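Local coordinates for Alr3790 protein (Anabaena sp., PDB 3HIX) that is of unknown function but contains a rhodanese-like domain, a fold that in relatives often serves sulfur transfer, at residues A[35-38]-A[43-46]. Residues are numbered along the deposited sequence; the frame is centred on the assembly and turned at random.
Sequences AMPI and DRAS
Met36, present as selenomethionine, and Arg44 lie alongside each other and run in opposite directions, the one reaching to the helix backbone, the other back over the loop. Both chains set off with CG anti to the carbonyl carbon (chi1 -82° for Met36) and stay extended from there. They slide past each other methylene to methylene, with Met36 CG 4.0 Å from Arg44 CD. Farther out, the selenium settles against the turn of the helix, 3.6 Å from Ala45 N and 4.0 Å from Ala45 CB, and CE ends beside the carbonyl of Arg44. A long, unbranched, apolar chain suits this position, since it can reach into the buried side of the helix, where Leu41 and Ser48 also touch it; the small methyl of Ala45 lets the end of that chain come close to the helix backbone. The segments belong to the parallel alpha/beta core of a rhodanese-like domain: edge strand 34-35 ends here, and the chain turns through Pro37 into helix 41-48, which packs back on the strand end through this contact. Met36 remains tied to the sheet by backbone bonding with Asp18, while Ala45 turns its methyl to Leu72 of helix 62-74. Arginine suits the outer side of the helix because its aliphatic part can cover Met36 while its charged head stays at the surface. That head meets Ala35 O by its edge, near the guanidinium plane, through NH1 at 2.9 Å; the N-H...O angle is only 124°, far from straight, and the hydrogen bond is weak. Pro37, whose ring holds phi near -52° where the chain leaves the strand, brings CD to within 3.5 Å of the same Arg44 NH1, approaching the guanidinium obliquely.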
ATOM      1  N   ALA A  35       4.140   4.137   2.618  1.00 17.56           N
ATOM      2  CA  ALA A  35       3.582   4.952   1.548  1.00 16.89           C
ATOM      3  C   ALA A  35       4.341   4.693   0.246  1.00 21.16           C
ATOM      4  O   ALA A  35       5.517   5.019   0.124  1.00 22.42           O
ATOM      5  CB  ALA A  35       3.677   6.421   1.903  1.00 15.52           C
HETATM    6  N   MSE A  36       3.663   4.109  -0.727  1.00 17.57           N
HETATM    7  CA  MSE A  36       4.296   3.847  -2.010  1.00 18.93           C
HETATM    8  C   MSE A  36       3.284   4.027  -3.123  1.00 19.50           C
HETATM    9  O   MSE A  36       2.781   3.065  -3.680  1.00 20.91           O
HETATM   10  CB  MSE A  36       4.897   2.439  -2.037  1.00 15.45           C
HETATM   11  CG  MSE A  36       6.288   2.356  -1.355  1.00 24.00           C
HETATM   12 SE   MSE A  36       7.220   0.693  -1.763  1.00 53.47          SE
HETATM   13  CE  MSE A  36       8.623   0.789  -0.445  1.00 32.86           C
ATOM     14  N   PRO A  37       2.958   5.284  -3.444  1.00 22.44           N
ATOM     15  CA  PRO A  37       1.998   5.620  -4.496  1.00 25.58           C
ATOM     16  C   PRO A  37       2.340   4.921  -5.818  1.00 24.83           C
ATOM     17  O   PRO A  37       3.512   4.753  -6.156  1.00 24.12           O
ATOM     18  CB  PRO A  37       2.118   7.139  -4.587  1.00 27.97           C
ATOM     19  CG  PRO A  37       2.452   7.528  -3.175  1.00 26.44           C
ATOM     20  CD  PRO A  37       3.491   6.502  -2.811  1.00 25.95           C
ATOM     21  N   ILE A  38       1.302   4.527  -6.551  1.00 23.17           N
ATOM     22  CA  ILE A  38       1.439   3.828  -7.829  1.00 25.14           C
ATOM     23  C   ILE A  38       2.570   4.315  -8.732  1.00 24.59           C
ATOM     24  O   ILE A  38       3.379   3.519  -9.207  1.00 21.34           O
ATOM     25  CB  ILE A  38       0.110   3.896  -8.635  1.00 36.14           C
ATOM     26  CG1 ILE A  38      -0.840   2.783  -8.182  1.00 38.02           C
ATOM     27  CG2 ILE A  38       0.388   3.770 -10.128  1.00 43.86           C
ATOM     28  CD1 ILE A  38      -0.431   1.390  -8.651  1.00 26.85           C
ATOM     29  N   ASP A  43       9.890   1.609  -8.404  1.00 33.17           N
ATOM     30  CA  ASP A  43      11.175   2.190  -8.012  1.00 38.91           C
ATOM     31  C   ASP A  43      11.450   2.021  -6.526  1.00 32.09           C
ATOM     32  O   ASP A  43      12.468   1.458  -6.127  1.00 32.86           O
ATOM     33  CB  ASP A  43      11.219   3.683  -8.337  1.00 46.76           C
ATOM     34  CG  ASP A  43      11.328   3.953  -9.814  1.00 55.37           C
ATOM     35  OD1 ASP A  43      11.793   3.062 -10.556  1.00 58.64           O
ATOM     36  OD2 ASP A  43      10.966   5.071 -10.231  1.00 59.58           O
ATOM     37  N   ARG A  44      10.531   2.512  -5.704  1.00 25.92           N
ATOM     38  CA  ARG A  44      10.703   2.429  -4.261  1.00 27.60           C
ATOM     39  C   ARG A  44      10.806   1.006  -3.717  1.00 25.56           C
ATOM     40  O   ARG A  44      11.680   0.716  -2.897  1.00 30.86           O
ATOM     41  CB  ARG A  44       9.567   3.159  -3.551  1.00 25.77           C
ATOM     42  CG  ARG A  44       9.550   4.654  -3.785  1.00 32.82           C
ATOM     43  CD  ARG A  44       8.490   5.295  -2.918  1.00 34.25           C
ATOM     44  NE  ARG A  44       8.426   6.742  -3.091  1.00 43.73           N
ATOM     45  CZ  ARG A  44       7.576   7.525  -2.437  1.00 46.56           C
ATOM     46  NH1 ARG A  44       6.723   6.995  -1.570  1.00 46.48           N
ATOM     47  NH2 ARG A  44       7.578   8.835  -2.643  1.00 42.24           N
ATOM     48  N   ALA A  45       9.914   0.125  -4.159  1.00 20.20           N
ATOM     49  CA  ALA A  45       9.939  -1.258  -3.700  1.00 23.74           C
ATOM     50  C   ALA A  45      11.230  -1.955  -4.128  1.00 23.01           C
ATOM     51  O   ALA A  45      11.809  -2.732  -3.369  1.00 29.00           O
ATOM     52  CB  ALA A  45       8.736  -2.009  -4.243  1.00 23.82           C
ATOM     53  N   SER A  46      11.679  -1.675  -5.346  1.00 24.62           N
ATOM     54  CA  SER A  46      12.903  -2.286  -5.860  1.00 27.54           C
ATOM     55  C   SER A  46      14.138  -1.861  -5.076  1.00 27.50           C
ATOM     56  O   SER A  46      15.100  -2.615  -4.970  1.00 31.71           O
ATOM     57  CB  SER A  46      13.099  -1.924  -7.335  1.00 32.32           C
ATOM     58  OG  SER A  46      12.033  -2.415  -8.126  1.00 33.13           O
TER